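Local coordinates for protein alpha-1,3-glucanase (Paenibacillus glycanilyticus, PDB 6K0P) that hydrolyses alpha-1,3-glucosidic linkages in alpha-1,3-glucan as a family GH87 glycoside hydrolase, its catalytic domain here holding bound nigerose, at residues Val188-Ser193 with Tyr213-Glu218; Thr232-Ala237 with Arg269-Trp274. The protein carries 1 engineered substitution. All blocks are in the same frame, centred on the assembly; numbering follows the deposited sequence.

Contact 1 of 2, residues Val188-Ser193 with Tyr213-Glu218; sequences VAVSAS and YIPAGE. With GLC (alpha-D-glucopyranose), chain D.
Val190 meets the chain at Tyr213, Ile214 and Pro215, and its side chain illustrates how a valine just past a strand end packs against its parallel neighbour. The backbone sets the register: Tyr213 N donates to Val188 O, and Val190 N to Tyr213 O, each at 2.9 Å. Along the valine, CB faces two atoms on one side, lying 3.7 Å from Tyr213 O and 4.0 Å from Pro215 CD. With CG1 anti to the backbone N (chi1 171°), CG2 falls beside that nitrogen and packs 4.0 Å from Ile214 CG1, the two side chains running side by side in the same direction. Pro215 CG also presses on Val190 O, at 3.2 Å. Elsewhere in the pair, Ala189 CB lies at the edge of the Tyr213 ring, near its plane, while the phenol OH bonds to Gln179 O. Farther on, Glu218 OE2 accepts a 2.6 Å hydrogen bond from O1 of a bound glucose, placing one end of the segment in a glycan site. Strands 187-189 and 211-214 lie at the start of the parallel beta-helix; Val188 and Val190 pack on helix 196-204, and Val190 and Ile214 also touch Trp219 of strand 217-220.

Contact 2 of 2, residues Thr232-Ala237 with Arg269-Trp274; sequences TEIVGA and RDLSAW
Val235 and Arg269 lie side by side and point the same way on neighbouring parallel strands, an example of how successive coils of a beta-helix, the fold of the pectate-lyase-like clan, align their side chains. Val235 CG1 sits over the centre of the guanidinium face, 3.8 Å from Arg269 CZ, while Val235 CG2 lies over the same face, toward NE and NH2. Although Arg269 CG takes the crowded position between backbone N and carbonyl carbon (chi1 66°), the chain runs extended to NE. From there the flat group is held by polar partners: NH1 forms a 2.8 Å salt bridge with Asp270 OD2, and NE donates in plane to a water, 2.8 Å away, that in turn donates to Glu233 OE1. An alanine in place of Arg269 would probably leave the Val235 methyls without their flat cover and Asp270 OD2 with Gln179 but no arginine mate. Beyond this pair, Ile234 and Leu271 cross obliquely, CG2 to CD2 at 4.1 Å. Arg269 N bonds to Ile234 O, and Gly236 N to Arg269 O. The chain turns a corner at Asp270, and a side chain at Gly236 would run into the Asp270 carbonyl: Gly236 CA lies 3.1 Å from Asp270 O.

Read from the N terminus, the two contacts follow in series, neither nesting nor crossing. Contact 1 closes first, bringing 213-218 back beside 188-193 after an excursion through helix 196-204. Contact 2 then closes a longer loop, without helix, that carries strands 242-245 and 256-259 before 269-274 returns to 232-237. The two join through the pairing of strands 211-214 and 233-236, where Ile214 N probably donates to Val235 O at 2.8 Å and Ile214 CD1 packs on Ile234 CG2. Strands 187-189, 211-214, 233-236 and 267-269 thus stack in order, whereas 217-220 and 271-274 both flank 242-245, tying early coils together along two runs of strands.

Contact 1 of 2, residues Val188-Ser193 with Tyr213-Glu218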
# COMPACT_ATOMS: atom_id res chain seq x y z
N VAL A 188 31.19 -8.82 -7.58
CA VAL A 188 31.26 -9.12 -9.01
C VAL A 188 30.26 -8.23 -9.75
O VAL A 188 29.06 -8.23 -9.44
CB VAL A 188 30.96 -10.60 -9.27
CG1 VAL A 188 31.07 -10.91 -10.76
CG2 VAL A 188 31.92 -11.49 -8.46
N ALA A 189 30.73 -7.48 -10.74
CA ALA A 189 29.85 -6.55 -11.44
C ALA A 189 29.07 -7.25 -12.55
O ALA A 189 29.66 -7.92 -13.42
CB ALA A 189 30.64 -5.39 -12.03
N VAL A 190 27.75 -7.08 -12.53
CA VAL A 190 26.96 -7.31 -13.72
C VAL A 190 27.41 -6.30 -14.78
O VAL A 190 27.83 -5.18 -14.45
CB VAL A 190 25.47 -7.16 -13.36
CG1 VAL A 190 24.58 -7.16 -14.60
CG2 VAL A 190 25.07 -8.27 -12.38
N SER A 191 27.35 -6.70 -16.04
CA SER A 191 27.80 -5.84 -17.13
C SER A 191 27.01 -6.19 -18.38
O SER A 191 26.21 -7.12 -18.40
CB SER A 191 29.29 -6.05 -17.40
OG SER A 191 29.46 -7.28 -18.08
N ALA A 192 27.28 -5.44 -19.46
CA ALA A 192 26.63 -5.71 -20.74
C ALA A 192 26.82 -7.15 -21.20
O ALA A 192 25.98 -7.67 -21.94
CB ALA A 192 27.12 -4.73 -21.80
N SER A 193 27.89 -7.82 -20.79
CA SER A 193 28.12 -9.19 -21.22
C SER A 193 28.17 -10.20 -20.08
O SER A 193 28.47 -11.37 -20.32
CB SER A 193 29.39 -9.31 -22.07
OG SER A 193 30.51 -8.92 -21.31
N TYR A 213 27.41 -6.53 -7.75
CA TYR A 213 27.03 -5.14 -7.95
C TYR A 213 26.32 -5.05 -9.29
O TYR A 213 26.80 -5.58 -10.30
CB TYR A 213 28.27 -4.25 -7.97
CG TYR A 213 27.99 -2.82 -8.38
CD1 TYR A 213 27.28 -1.96 -7.54
CD2 TYR A 213 28.43 -2.33 -9.61
CE1 TYR A 213 27.03 -0.64 -7.93
CE2 TYR A 213 28.19 -1.02 -9.99
CZ TYR A 213 27.49 -0.19 -9.15
OH TYR A 213 27.27 1.11 -9.54
N ILE A 214 25.17 -4.39 -9.30
CA ILE A 214 24.39 -4.20 -10.52
C ILE A 214 24.43 -2.72 -10.87
O ILE A 214 23.84 -1.90 -10.15
CB ILE A 214 22.95 -4.72 -10.37
CG1 ILE A 214 22.95 -6.12 -9.76
CG2 ILE A 214 22.27 -4.74 -11.74
CD1 ILE A 214 21.55 -6.76 -9.62
N PRO A 215 25.12 -2.34 -11.93
CA PRO A 215 25.33 -0.91 -12.23
C PRO A 215 24.04 -0.23 -12.65
O PRO A 215 23.00 -0.85 -12.86
CB PRO A 215 26.32 -0.93 -13.40
CG PRO A 215 26.87 -2.30 -13.46
CD PRO A 215 25.83 -3.22 -12.87
N ALA A 216 24.14 1.09 -12.81
CA ALA A 216 23.06 1.84 -13.43
C ALA A 216 22.73 1.23 -14.79
O ALA A 216 23.62 0.80 -15.53
CB ALA A 216 23.49 3.30 -13.61
N GLY A 217 21.44 1.18 -15.10
CA GLY A 217 21.01 0.65 -16.38
C GLY A 217 19.73 -0.14 -16.28
O GLY A 217 19.12 -0.20 -15.21
N GLU A 218 19.30 -0.74 -17.39
CA GLU A 218 18.17 -1.64 -17.41
C GLU A 218 18.69 -3.04 -17.66
O GLU A 218 19.39 -3.28 -18.65
CB GLU A 218 17.18 -1.27 -18.51
CG GLU A 218 16.53 0.10 -18.35
CD GLU A 218 15.49 0.33 -19.43
OE1 GLU A 218 15.05 -0.66 -20.04
OE2 GLU A 218 15.11 1.50 -19.64
C1 GLC D . 12.18 2.94 -18.46
C2 GLC D . 10.80 2.50 -18.93
C3 GLC D . 9.91 3.60 -19.52
C4 GLC D . 10.04 4.82 -18.66
C5 GLC D . 11.49 5.21 -18.64
C6 GLC D . 11.72 6.54 -17.93
O1 GLC D . 13.00 3.02 -19.53
O2 GLC D . 10.96 1.42 -19.81
O3 GLC D . 8.57 3.23 -19.33
O4 GLC D . 9.29 5.85 -19.23
O5 GLC D . 12.13 4.22 -17.90
O6 GLC D . 11.29 6.55 -16.59

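Contact 2 of 2, residues Thr232-Ala237 with Arg269-Trp274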
# COMPACT_ATOMS: atom_id res chain seq x y z
N THR A 232 24.45 -13.59 0.64
CA THR A 232 24.83 -12.88 -0.57
C THR A 232 24.39 -11.43 -0.45
O THR A 232 23.28 -11.15 0.02
CB THR A 232 24.07 -13.49 -1.76
OG1 THR A 232 24.34 -14.90 -1.82
CG2 THR A 232 24.45 -12.84 -3.08
N GLU A 233 25.24 -10.50 -0.86
CA GLU A 233 24.86 -9.10 -0.99
C GLU A 233 24.60 -8.80 -2.46
O GLU A 233 25.42 -9.13 -3.32
CB GLU A 233 25.98 -8.20 -0.47
CG GLU A 233 26.26 -8.34 1.00
CD GLU A 233 27.37 -7.43 1.47
OE1 GLU A 233 27.44 -6.29 0.98
OE2 GLU A 233 28.17 -7.87 2.32
N ILE A 234 23.45 -8.19 -2.74
CA ILE A 234 23.13 -7.69 -4.07
C ILE A 234 22.95 -6.19 -3.93
O ILE A 234 22.05 -5.74 -3.21
CB ILE A 234 21.87 -8.37 -4.64
CG1 ILE A 234 22.11 -9.88 -4.73
CG2 ILE A 234 21.51 -7.80 -6.01
CD1 ILE A 234 20.96 -10.65 -5.26
N VAL A 235 23.82 -5.42 -4.57
CA VAL A 235 23.91 -3.97 -4.37
C VAL A 235 23.79 -3.29 -5.72
O VAL A 235 24.55 -3.59 -6.64
CB VAL A 235 25.25 -3.58 -3.71
CG1 VAL A 235 25.31 -2.09 -3.49
CG2 VAL A 235 25.46 -4.35 -2.39
N GLY A 236 22.84 -2.36 -5.83
CA GLY A 236 22.70 -1.53 -7.01
C GLY A 236 23.30 -0.15 -6.82
O GLY A 236 23.96 0.15 -5.82
N ALA A 237 23.02 0.72 -7.79
CA ALA A 237 23.52 2.09 -7.82
C ALA A 237 22.53 3.08 -7.22
O ALA A 237 22.82 4.28 -7.16
CB ALA A 237 23.83 2.50 -9.26
N ARG A 269 19.77 -4.49 -1.97
CA ARG A 269 19.60 -3.07 -1.70
C ARG A 269 19.90 -2.19 -2.91
O ARG A 269 20.67 -2.54 -3.80
CB ARG A 269 20.44 -2.60 -0.51
CG ARG A 269 21.96 -2.67 -0.73
CD ARG A 269 22.68 -2.16 0.51
NE ARG A 269 24.11 -2.43 0.56
CZ ARG A 269 25.04 -1.55 0.24
NH1 ARG A 269 24.69 -0.34 -0.19
NH2 ARG A 269 26.33 -1.86 0.34
N ASP A 270 19.26 -1.01 -2.90
CA ASP A 270 19.66 0.13 -3.74
C ASP A 270 19.38 -0.12 -5.22
O ASP A 270 20.23 0.09 -6.08
CB ASP A 270 21.11 0.54 -3.50
CG ASP A 270 21.40 0.85 -2.04
OD1 ASP A 270 20.47 1.21 -1.29
OD2 ASP A 270 22.58 0.75 -1.64
N LEU A 271 18.16 -0.55 -5.53
CA LEU A 271 17.81 -0.85 -6.91
C LEU A 271 16.30 -0.82 -7.05
O LEU A 271 15.57 -0.78 -6.06
CB LEU A 271 18.40 -2.21 -7.34
CG LEU A 271 18.08 -3.46 -6.50
CD1 LEU A 271 16.67 -3.99 -6.77
CD2 LEU A 271 19.13 -4.55 -6.75
N SER A 272 15.84 -0.87 -8.29
CA SER A 272 14.42 -0.97 -8.57
C SER A 272 14.13 -2.21 -9.41
O SER A 272 15.02 -2.75 -10.08
CB SER A 272 13.86 0.29 -9.27
OG SER A 272 14.49 0.48 -10.53
N ALA A 273 12.88 -2.67 -9.33
CA ALA A 273 12.43 -3.82 -10.10
C ALA A 273 11.09 -3.47 -10.72
O ALA A 273 10.15 -3.07 -10.02
CB ALA A 273 12.31 -5.07 -9.23
N TRP A 274 11.02 -3.64 -12.04
CA TRP A 274 9.89 -3.22 -12.86
C TRP A 274 9.29 -4.49 -13.47
O TRP A 274 9.80 -5.01 -14.46
CB TRP A 274 10.38 -2.23 -13.92
CG TRP A 274 10.82 -0.96 -13.25
CD1 TRP A 274 12.08 -0.65 -12.81
CD2 TRP A 274 9.98 0.13 -12.86
NE1 TRP A 274 12.08 0.58 -12.19
CE2 TRP A 274 10.80 1.08 -12.21
CE3 TRP A 274 8.62 0.40 -13.01
CZ2 TRP A 274 10.30 2.27 -11.70
CZ3 TRP A 274 8.12 1.59 -12.50
CH2 TRP A 274 8.96 2.52 -11.86
O HOH W 1 25.36 -4.72 1.52